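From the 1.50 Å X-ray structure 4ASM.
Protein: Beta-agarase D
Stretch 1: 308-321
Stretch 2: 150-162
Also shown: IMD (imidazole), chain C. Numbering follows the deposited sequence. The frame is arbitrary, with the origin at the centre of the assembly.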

# COMPACT_ATOMS: atom_id res chain seq x y z
N TYR A 308 -16.04 9.98 6.76
CA TYR A 308 -16.51 8.60 6.49
C TYR A 308 -16.48 7.74 7.76
O TYR A 308 -17.32 6.83 7.92
CB TYR A 308 -15.62 7.94 5.42
CG TYR A 308 -15.81 8.47 4.02
CD1 TYR A 308 -16.79 9.42 3.71
CD2 TYR A 308 -14.96 8.04 2.99
CE1 TYR A 308 -16.93 9.91 2.40
CE2 TYR A 308 -15.09 8.50 1.71
CZ TYR A 308 -16.07 9.44 1.40
OH TYR A 308 -16.14 9.87 0.10
N LEU A 309 -15.53 8.00 8.65
CA LEU A 309 -15.35 7.20 9.87
C LEU A 309 -16.26 7.65 11.01
O LEU A 309 -16.42 6.92 12.02
CB LEU A 309 -13.89 7.19 10.33
CG LEU A 309 -12.86 6.71 9.30
CD1 LEU A 309 -11.48 6.72 9.92
CD2 LEU A 309 -13.22 5.30 8.76
N ASN A 310 -16.81 8.85 10.86
CA ASN A 310 -17.60 9.49 11.92
C ASN A 310 -16.96 9.33 13.31
O ASN A 310 -17.64 8.97 14.28
CB ASN A 310 -19.04 8.97 11.92
CG ASN A 310 -19.98 9.88 12.69
OD1 ASN A 310 -19.76 11.09 12.77
ND2 ASN A 310 -21.02 9.30 13.27
N ASN A 311 -15.66 9.58 13.41
CA ASN A 311 -14.92 9.26 14.62
C ASN A 311 -13.92 10.33 15.05
O ASN A 311 -13.01 10.05 15.83
CB ASN A 311 -14.22 7.89 14.47
CG ASN A 311 -12.93 7.95 13.66
OD1 ASN A 311 -12.67 8.95 12.98
ND2 ASN A 311 -12.14 6.89 13.70
N GLY A 312 -14.07 11.54 14.52
CA GLY A 312 -13.08 12.57 14.78
C GLY A 312 -11.97 12.60 13.73
O GLY A 312 -10.94 13.24 13.95
N ARG A 313 -12.21 11.91 12.61
CA ARG A 313 -11.36 11.95 11.39
C ARG A 313 -9.96 11.45 11.71
O ARG A 313 -8.95 12.11 11.47
CB ARG A 313 -11.34 13.35 10.79
CG ARG A 313 -12.73 13.84 10.47
CD ARG A 313 -12.71 15.33 10.18
NE ARG A 313 -14.04 15.91 10.17
CZ ARG A 313 -14.86 15.96 9.12
NH1 ARG A 313 -14.51 15.45 7.94
NH2 ARG A 313 -16.05 16.54 9.24
N LYS A 314 -9.92 10.24 12.25
CA LYS A 314 -8.68 9.70 12.75
C LYS A 314 -8.68 8.18 12.61
O LYS A 314 -9.74 7.55 12.49
CB LYS A 314 -8.46 10.12 14.21
CG LYS A 314 -9.50 9.60 15.21
CD LYS A 314 -9.17 10.08 16.63
CE LYS A 314 -9.85 11.40 16.94
NZ LYS A 314 -9.21 12.12 18.08
N PHE A 315 -7.48 7.61 12.61
CA PHE A 315 -7.34 6.18 12.69
C PHE A 315 -7.59 5.76 14.14
O PHE A 315 -7.25 6.47 15.09
CB PHE A 315 -5.93 5.78 12.24
CG PHE A 315 -5.62 6.16 10.81
CD1 PHE A 315 -6.27 5.52 9.74
CD2 PHE A 315 -4.68 7.15 10.53
CE1 PHE A 315 -5.98 5.87 8.43
CE2 PHE A 315 -4.38 7.52 9.20
CZ PHE A 315 -5.06 6.86 8.14
N SER A 316 -8.20 4.60 14.31
CA SER A 316 -8.55 4.17 15.65
C SER A 316 -8.54 2.66 15.80
O SER A 316 -8.80 2.16 16.90
CB SER A 316 -9.93 4.73 16.03
OG SER A 316 -10.94 4.26 15.16
N LYS A 317 -8.27 1.94 14.72
CA LYS A 317 -8.41 0.48 14.74
C LYS A 317 -7.11 -0.24 14.40
O LYS A 317 -6.37 0.17 13.49
CB LYS A 317 -9.51 0.04 13.77
CG LYS A 317 -10.90 0.50 14.24
CD LYS A 317 -11.97 0.37 13.15
CE LYS A 317 -13.34 0.74 13.70
NZ LYS A 317 -14.39 0.72 12.64
N GLU A 318 -6.83 -1.32 15.13
CA GLU A 318 -5.74 -2.22 14.75
C GLU A 318 -5.96 -2.75 13.32
O GLU A 318 -7.10 -2.88 12.84
CB GLU A 318 -5.55 -3.39 15.73
CG GLU A 318 -6.70 -4.38 15.74
CD GLU A 318 -6.47 -5.58 16.63
OE1 GLU A 318 -5.38 -5.71 17.22
OE2 GLU A 318 -7.41 -6.41 16.71
N MET A 319 -4.85 -3.08 12.67
CA MET A 319 -4.86 -3.44 11.26
C MET A 319 -4.08 -4.71 10.95
O MET A 319 -3.10 -5.03 11.62
CB MET A 319 -4.30 -2.28 10.43
CG MET A 319 -5.15 -1.02 10.54
SD MET A 319 -4.53 0.25 9.42
CE MET A 319 -5.59 1.60 9.98
N ASP A 320 -4.56 -5.46 9.96
CA ASP A 320 -3.83 -6.58 9.39
C ASP A 320 -2.79 -6.10 8.40
O ASP A 320 -3.06 -5.22 7.57
CB ASP A 320 -4.78 -7.51 8.63
CG ASP A 320 -5.86 -8.10 9.54
OD1 ASP A 320 -5.50 -8.63 10.61
OD2 ASP A 320 -7.05 -8.04 9.17
N ILE A 321 -1.60 -6.71 8.45
CA ILE A 321 -0.58 -6.49 7.41
C ILE A 321 -0.88 -7.41 6.24
O ILE A 321 -0.99 -8.63 6.42
CB ILE A 321 0.85 -6.79 7.90
CG1 ILE A 321 1.21 -5.97 9.13
CG2 ILE A 321 1.86 -6.53 6.76
CD1 ILE A 321 2.42 -6.52 9.89
N1 IMD C . -4.79 -0.92 -1.05
C2 IMD C . -5.23 -2.14 -1.39
N3 IMD C . -4.59 -2.54 -2.51
C4 IMD C . -3.73 -1.57 -2.89
C5 IMD C . -3.86 -0.54 -1.96
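Stretch 2 150-162: IWLLSPDDTQEID

Stretch 2 is a β-hairpin: strand 150-153 and strand 159-162 are joined by a type I turn from Ser154 to Asp157, closed by Asp157 N to Ser154 O at 2.9 Å. The two arms pair through Leu152 N to Ile161 O (2.8 Å), Ile161 N to Leu152 O (2.9 Å) and Ser154 N to Gln159 O (2.8 Å). Stretch 1 is mostly loop and becomes extended at its end, where it runs antiparallel to the first arm. The register is fixed by two hydrogen bonds between Asp320 and Leu153: Asp320 N to Leu153 O at 2.8 Å and Leu153 N to Asp320 O at 2.9 Å, with N-H...O angles of 154° and 153°. Ile321 and Leu152 form the next, non-hydrogen-bonded pair, their CA atoms 4.7 Å apart. Leu152 CA also lies 3.2 Å from Asp320 O, a CA-H...O contact with 147° at the hydrogen.

Side chains of Ile321 and Leu152 share one face of the sheet, touching at CG1 and CD2, respectively (3.7 Å). Met319 reaches across both arms of the hairpin: its SD is 3.6 Å from Leu152 CB, and its CE is 3.7 Å from Ile161 CD1. Ile161 also presents CG1 over a face of the Phe315 ring, 3.9 Å from the centroid and 21° off the normal, a CH-π geometry.

Nearer the turn the contact becomes polar. With chi2 to chi4 all t, Lys317 extends its amine to a salt bridge with Asp156 (NZ to OD2, 2.7 Å) and a hydrogen bond to Thr158 (NZ to OG1, 3.2 Å). Asp156 OD1 meanwhile accepts from Ser154 OG (2.8 Å) and Thr158 OG1 (2.7 Å), so one carboxylate braces the turn and holds the lysine. Gln159 points toward stretch 1, its CG 3.8 Å from Leu309 CD2.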

# COMPACT_ATOMS: atom_id res chain seq x y z
N ILE A 150 2.05 -3.33 -0.40
CA ILE A 150 2.29 -3.70 1.00
C ILE A 150 1.46 -2.73 1.80
O ILE A 150 1.60 -1.51 1.65
CB ILE A 150 3.77 -3.56 1.39
CG1 ILE A 150 4.63 -4.46 0.49
CG2 ILE A 150 3.94 -3.87 2.87
CD1 ILE A 150 6.14 -4.34 0.72
N TRP A 151 0.54 -3.24 2.61
CA TRP A 151 -0.43 -2.34 3.21
C TRP A 151 -1.03 -2.88 4.50
O TRP A 151 -0.77 -4.03 4.88
CB TRP A 151 -1.51 -1.97 2.17
CG TRP A 151 -2.21 -3.12 1.47
CD1 TRP A 151 -1.64 -4.10 0.70
CD2 TRP A 151 -3.62 -3.36 1.45
NE1 TRP A 151 -2.62 -4.94 0.21
CE2 TRP A 151 -3.84 -4.50 0.66
CE3 TRP A 151 -4.72 -2.71 2.03
CZ2 TRP A 151 -5.12 -5.03 0.44
CZ3 TRP A 151 -5.99 -3.20 1.81
CH2 TRP A 151 -6.19 -4.35 1.00
N LEU A 152 -1.80 -2.02 5.17
CA LEU A 152 -2.45 -2.34 6.44
C LEU A 152 -3.96 -2.10 6.31
O LEU A 152 -4.38 -1.07 5.75
CB LEU A 152 -1.89 -1.45 7.56
CG LEU A 152 -0.37 -1.29 7.68
CD1 LEU A 152 -0.02 -0.28 8.76
CD2 LEU A 152 0.32 -2.64 7.92
N LEU A 153 -4.77 -3.03 6.81
CA LEU A 153 -6.23 -2.90 6.65
C LEU A 153 -6.92 -3.42 7.90
O LEU A 153 -6.63 -4.54 8.34
CB LEU A 153 -6.72 -3.66 5.42
CG LEU A 153 -8.21 -3.63 5.08
CD1 LEU A 153 -8.71 -2.21 4.77
CD2 LEU A 153 -8.52 -4.58 3.90
N SER A 154 -7.82 -2.62 8.48
CA SER A 154 -8.55 -3.09 9.66
C SER A 154 -9.42 -4.28 9.27
O SER A 154 -9.91 -4.34 8.14
CB SER A 154 -9.36 -1.95 10.31
OG SER A 154 -10.42 -1.54 9.48
N PRO A 155 -9.58 -5.27 10.17
CA PRO A 155 -10.45 -6.42 9.87
C PRO A 155 -11.84 -6.04 9.34
O PRO A 155 -12.41 -6.77 8.53
CB PRO A 155 -10.54 -7.13 11.23
CG PRO A 155 -9.23 -6.86 11.85
CD PRO A 155 -8.84 -5.45 11.43
N ASP A 156 -12.40 -4.92 9.81
CA ASP A 156 -13.75 -4.53 9.36
C ASP A 156 -13.76 -3.72 8.07
O ASP A 156 -14.81 -3.25 7.63
CB ASP A 156 -14.52 -3.83 10.49
CG ASP A 156 -14.11 -2.37 10.69
OD1 ASP A 156 -13.18 -1.85 10.01
OD2 ASP A 156 -14.73 -1.74 11.57
N ASP A 157 -12.58 -3.55 7.46
CA ASP A 157 -12.44 -2.95 6.12
C ASP A 157 -12.76 -1.44 6.08
O ASP A 157 -12.95 -0.89 5.00
CB ASP A 157 -13.27 -3.70 5.05
CG ASP A 157 -12.78 -5.11 4.80
OD1 ASP A 157 -11.59 -5.39 5.04
OD2 ASP A 157 -13.61 -5.93 4.33
N THR A 158 -12.77 -0.77 7.23
CA THR A 158 -13.06 0.69 7.24
C THR A 158 -11.82 1.59 7.23
O THR A 158 -11.89 2.74 6.82
CB THR A 158 -13.94 1.11 8.45
OG1 THR A 158 -13.28 0.83 9.68
CG2 THR A 158 -15.30 0.39 8.41
N GLN A 159 -10.69 1.08 7.73
CA GLN A 159 -9.51 1.93 7.90
C GLN A 159 -8.31 1.22 7.33
O GLN A 159 -8.09 0.05 7.60
CB GLN A 159 -9.28 2.24 9.38
CG GLN A 159 -10.46 2.98 10.06
CD GLN A 159 -10.22 3.35 11.52
OE1 GLN A 159 -11.18 3.67 12.26
NE2 GLN A 159 -8.99 3.31 11.96
N GLU A 160 -7.50 1.97 6.56
CA GLU A 160 -6.37 1.39 5.82
C GLU A 160 -5.21 2.36 5.78
O GLU A 160 -5.42 3.56 5.61
CB GLU A 160 -6.81 1.04 4.40
CG GLU A 160 -5.69 0.71 3.43
CD GLU A 160 -6.20 0.38 2.05
OE1 GLU A 160 -7.40 0.06 1.89
OE2 GLU A 160 -5.36 0.41 1.11
N ILE A 161 -4.01 1.84 5.96
CA ILE A 161 -2.79 2.66 5.80
C ILE A 161 -1.89 1.88 4.88
O ILE A 161 -1.59 0.73 5.16
CB ILE A 161 -2.08 2.89 7.15
CG1 ILE A 161 -2.94 3.79 8.04
CG2 ILE A 161 -0.66 3.47 6.94
CD1 ILE A 161 -2.63 3.70 9.54
N ASP A 162 -1.49 2.47 3.76
CA ASP A 162 -0.63 1.76 2.83
C ASP A 162 0.83 2.06 3.14
O ASP A 162 1.16 3.15 3.63
CB ASP A 162 -0.96 2.12 1.38
CG ASP A 162 -2.36 1.76 1.01
OD1 ASP A 162 -2.96 0.90 1.69
OD2 ASP A 162 -2.88 2.36 0.06